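Local coordinates for conserved membrane protein (Chlamydia abortus, PDB 6GZU) that is the C-terminal part, with the catalytic domain, of a secreted effector of the CE clan that combines deubiquitinase and acetyltransferase activities and induces Golgi fragmentation, at residues E52-S64 / Q67-H80. Residues are numbered along the deposited sequence; the frame is centred on the assembly and turned at random.
Sequences ERAVLKDLHLYDS and QSVLDHPDSTQCHH. With ZN (zinc ion), chain C.
Y62 and D63 pair with V69 and S68 in a short antiparallel β-hairpin; D63 and S68 form the hydrogen-bonded pair (D63 N to S68 O 2.7 Å), and Q67 and S68 both face D63 in a G1 bulge. A Schellman motif ends helix 51-58 at H60, whose positive phi turns the chain into the hairpin while its carbonyl O accepts a bond from D74 N (2.9 Å). H60 also opens a zinc site completed by C78, H80 and C95. Its NE2 and H80 ND1 each bind zinc at 2.0 Å, and the two imidazole planes stand nearly perpendicular (89°); C78 adds a soft thiolate-type ligand. Histidine suits position 80 because its other nitrogen stays available: NE2 meets D58 OD1 at 2.7 Å, almost straight and in the ring plane, on the anti side of the carboxylate but tilted from its plane. With zinc on ND1 and D58 on NE2, the ring is held from both nitrogens, and the carboxylate may make the imidazole a stronger donor to the metal. Y103 holds D58 through OD2. Nearby, the bend at chi3 (64°) carries K57 CE over one face of the H79 ring, a CH-pi contact 3.8 Å from its centroid. Apolar L61 inserts CD2 against the H72-P73 peptide, 3.5 Å from P73 N.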
# COMPACT_ATOMS: atom_id res chain seq x y z
N GLU A 52 -3.17 9.91 2.61
CA GLU A 52 -2.90 10.96 1.64
C GLU A 52 -1.55 11.64 1.96
O GLU A 52 -0.72 11.89 1.06
CB GLU A 52 -4.02 11.98 1.59
CG GLU A 52 -3.68 13.18 0.70
CD GLU A 52 -4.79 14.17 0.66
OE1 GLU A 52 -5.52 14.36 1.67
OE2 GLU A 52 -4.97 14.80 -0.40
N ARG A 53 -1.35 11.97 3.24
CA ARG A 53 -0.08 12.62 3.66
C ARG A 53 1.11 11.71 3.34
O ARG A 53 2.16 12.19 2.86
CB ARG A 53 -0.13 13.01 5.15
CG ARG A 53 1.11 13.65 5.74
CD ARG A 53 1.37 15.02 5.19
NE ARG A 53 0.27 15.95 5.47
CZ ARG A 53 0.16 16.71 6.56
NH1 ARG A 53 1.09 16.66 7.53
NH2 ARG A 53 -0.89 17.52 6.69
N ALA A 54 0.97 10.40 3.55
CA ALA A 54 2.06 9.48 3.25
C ALA A 54 2.41 9.46 1.77
O ALA A 54 3.61 9.52 1.37
CB ALA A 54 1.73 8.05 3.76
N VAL A 55 1.40 9.39 0.92
CA VAL A 55 1.61 9.42 -0.51
C VAL A 55 2.27 10.72 -0.95
O VAL A 55 3.25 10.70 -1.73
CB VAL A 55 0.25 9.24 -1.24
CG1 VAL A 55 0.40 9.53 -2.73
CG2 VAL A 55 -0.32 7.83 -1.01
N LEU A 56 1.73 11.85 -0.50
CA LEU A 56 2.32 13.14 -0.88
C LEU A 56 3.76 13.26 -0.43
O LEU A 56 4.62 13.70 -1.21
CB LEU A 56 1.51 14.31 -0.34
CG LEU A 56 0.09 14.39 -0.87
CD1 LEU A 56 -0.77 15.44 -0.12
CD2 LEU A 56 0.15 14.74 -2.35
N LYS A 57 4.07 12.82 0.79
CA LYS A 57 5.48 12.90 1.24
C LYS A 57 6.35 11.97 0.40
O LYS A 57 7.48 12.33 0.03
CB LYS A 57 5.62 12.54 2.73
CG LYS A 57 5.13 13.65 3.68
CD LYS A 57 5.12 13.18 5.14
CE LYS A 57 6.55 12.87 5.62
NZ LYS A 57 7.48 14.04 5.45
N ASP A 58 5.86 10.77 0.06
CA ASP A 58 6.73 9.84 -0.70
C ASP A 58 6.99 10.32 -2.12
O ASP A 58 8.03 10.00 -2.70
CB ASP A 58 6.13 8.42 -0.69
CG ASP A 58 6.26 7.76 0.63
OD1 ASP A 58 7.23 8.08 1.34
OD2 ASP A 58 5.45 6.90 0.97
N LEU A 59 6.10 11.15 -2.67
CA LEU A 59 6.31 11.76 -3.99
C LEU A 59 6.97 13.13 -3.89
O LEU A 59 7.04 13.87 -4.89
CB LEU A 59 4.97 11.90 -4.72
CG LEU A 59 4.38 10.51 -5.02
CD1 LEU A 59 2.90 10.68 -5.50
CD2 LEU A 59 5.23 9.89 -6.06
N HIS A 60 7.46 13.48 -2.70
CA HIS A 60 8.11 14.79 -2.45
C HIS A 60 7.24 15.99 -2.77
O HIS A 60 7.74 17.03 -3.23
CB HIS A 60 9.46 14.85 -3.16
CG HIS A 60 10.29 13.62 -2.91
ND1 HIS A 60 10.36 12.57 -3.81
CD2 HIS A 60 11.00 13.22 -1.84
CE1 HIS A 60 11.15 11.62 -3.33
NE2 HIS A 60 11.55 11.99 -2.13
N LEU A 61 5.94 15.83 -2.53
CA LEU A 61 4.95 16.86 -2.74
C LEU A 61 4.45 17.47 -1.44
O LEU A 61 3.45 18.18 -1.44
CB LEU A 61 3.78 16.29 -3.51
CG LEU A 61 4.13 15.95 -4.97
CD1 LEU A 61 3.03 15.12 -5.57
CD2 LEU A 61 4.34 17.20 -5.76
N TYR A 62 5.16 17.28 -0.34
CA TYR A 62 4.67 17.86 0.91
C TYR A 62 5.77 18.64 1.63
O TYR A 62 6.85 18.12 1.85
CB TYR A 62 4.08 16.77 1.81
CG TYR A 62 3.41 17.42 2.98
CD1 TYR A 62 2.21 18.11 2.81
CD2 TYR A 62 4.01 17.42 4.24
CE1 TYR A 62 1.61 18.76 3.85
CE2 TYR A 62 3.42 18.08 5.29
CZ TYR A 62 2.21 18.75 5.09
OH TYR A 62 1.60 19.40 6.14
N ASP A 63 5.50 19.89 2.00
CA ASP A 63 6.51 20.72 2.66
C ASP A 63 6.17 20.79 4.14
O ASP A 63 5.27 21.54 4.53
CB ASP A 63 6.53 22.13 2.04
CG ASP A 63 7.51 23.08 2.74
OD1 ASP A 63 7.24 23.45 3.90
OD2 ASP A 63 8.53 23.49 2.13
N SER A 64 6.85 20.02 4.97
CA SER A 64 6.53 19.99 6.39
C SER A 64 6.79 21.32 7.11
O SER A 64 6.35 21.52 8.23
CB SER A 64 7.31 18.89 7.09
OG SER A 64 8.62 19.35 7.38
N GLN A 67 3.87 23.29 6.22
CA GLN A 67 2.76 22.35 6.26
C GLN A 67 1.91 22.66 5.04
O GLN A 67 0.79 23.15 5.16
CB GLN A 67 1.96 22.51 7.54
CG GLN A 67 2.60 21.82 8.72
CD GLN A 67 2.40 20.33 8.67
OE1 GLN A 67 3.36 19.55 8.81
NE2 GLN A 67 1.16 19.90 8.46
N SER A 68 2.47 22.40 3.86
CA SER A 68 1.73 22.64 2.63
C SER A 68 2.02 21.60 1.54
O SER A 68 3.14 21.07 1.44
CB SER A 68 2.01 24.05 2.12
OG SER A 68 3.39 24.24 1.87
N VAL A 69 0.99 21.33 0.75
CA VAL A 69 1.11 20.55 -0.46
C VAL A 69 1.79 21.41 -1.50
O VAL A 69 1.44 22.58 -1.70
CB VAL A 69 -0.28 20.15 -1.00
CG1 VAL A 69 -0.17 19.34 -2.30
CG2 VAL A 69 -1.09 19.39 0.08
N LEU A 70 2.75 20.79 -2.18
CA LEU A 70 3.47 21.40 -3.27
C LEU A 70 2.81 21.10 -4.62
O LEU A 70 2.12 20.08 -4.79
CB LEU A 70 4.91 20.90 -3.25
CG LEU A 70 5.61 21.13 -1.91
CD1 LEU A 70 7.05 20.57 -1.89
CD2 LEU A 70 5.61 22.63 -1.53
N ASP A 71 3.03 22.00 -5.57
CA ASP A 71 2.54 21.89 -6.95
C ASP A 71 3.48 21.06 -7.81
O ASP A 71 3.13 20.66 -8.92
CB ASP A 71 2.47 23.29 -7.55
CG ASP A 71 1.69 24.26 -6.68
OD1 ASP A 71 0.54 23.93 -6.30
OD2 ASP A 71 2.25 25.33 -6.35
N HIS A 72 4.67 20.81 -7.31
CA HIS A 72 5.64 20.04 -8.06
C HIS A 72 6.59 19.47 -7.04
O HIS A 72 6.73 20.03 -5.95
CB HIS A 72 6.34 20.89 -9.16
CG HIS A 72 7.28 21.94 -8.66
ND1 HIS A 72 8.56 21.66 -8.23
CD2 HIS A 72 7.15 23.29 -8.57
CE1 HIS A 72 9.17 22.78 -7.88
NE2 HIS A 72 8.33 23.79 -8.08
N PRO A 73 7.19 18.32 -7.36
CA PRO A 73 8.03 17.66 -6.37
C PRO A 73 9.22 18.52 -6.07
O PRO A 73 9.68 19.29 -6.91
CB PRO A 73 8.47 16.39 -7.09
CG PRO A 73 7.36 16.13 -8.03
CD PRO A 73 7.03 17.49 -8.56
N ASP A 74 9.69 18.39 -4.84
CA ASP A 74 10.83 19.15 -4.34
C ASP A 74 11.70 18.14 -3.61
O ASP A 74 11.37 17.72 -2.50
CB ASP A 74 10.33 20.25 -3.41
CG ASP A 74 11.46 21.02 -2.78
OD1 ASP A 74 12.64 20.76 -3.11
OD2 ASP A 74 11.16 21.92 -1.95
N SER A 75 12.80 17.75 -4.24
CA SER A 75 13.61 16.65 -3.72
C SER A 75 14.31 17.01 -2.41
O SER A 75 14.78 16.13 -1.70
CB SER A 75 14.63 16.22 -4.76
OG SER A 75 15.46 17.31 -5.09
N THR A 76 14.39 18.30 -2.11
CA THR A 76 14.90 18.76 -0.82
C THR A 76 13.94 18.44 0.33
O THR A 76 14.32 18.53 1.50
CB THR A 76 15.24 20.27 -0.87
OG1 THR A 76 14.04 21.05 -0.81
CG2 THR A 76 15.96 20.56 -2.15
N GLN A 77 12.70 18.04 0.03
CA GLN A 77 11.79 17.63 1.10
C GLN A 77 11.89 16.16 1.42
O GLN A 77 11.14 15.66 2.25
CB GLN A 77 10.34 17.96 0.72
CG GLN A 77 10.19 19.37 0.22
CD GLN A 77 10.32 20.42 1.30
OE1 GLN A 77 10.28 20.11 2.50
NE2 GLN A 77 10.46 21.66 0.89
N CYS A 78 12.80 15.47 0.77
CA CYS A 78 12.88 14.03 0.87
C CYS A 78 13.19 13.52 2.27
O CYS A 78 14.22 13.88 2.85
CB CYS A 78 13.95 13.55 -0.08
SG CYS A 78 14.29 11.86 0.12
N HIS A 79 12.36 12.63 2.80
CA HIS A 79 12.60 12.02 4.11
C HIS A 79 13.04 10.54 3.99
O HIS A 79 13.09 9.76 4.99
CB HIS A 79 11.35 12.16 4.98
CG HIS A 79 10.19 11.33 4.53
ND1 HIS A 79 9.82 11.21 3.21
CD2 HIS A 79 9.32 10.56 5.23
CE1 HIS A 79 8.79 10.38 3.11
NE2 HIS A 79 8.45 10.00 4.32
N HIS A 80 13.39 10.13 2.77
CA HIS A 80 13.79 8.74 2.51
C HIS A 80 15.23 8.39 2.69
O HIS A 80 15.57 7.20 2.69
CB HIS A 80 13.43 8.33 1.09
CG HIS A 80 12.00 8.57 0.75
ND1 HIS A 80 11.61 9.52 -0.18
CD2 HIS A 80 10.87 7.99 1.22
CE1 HIS A 80 10.29 9.50 -0.27
NE2 HIS A 80 9.81 8.60 0.59
ZN ZN C . 12.83 10.79 -1.22
O HOH W 1 5.48 9.05 3.44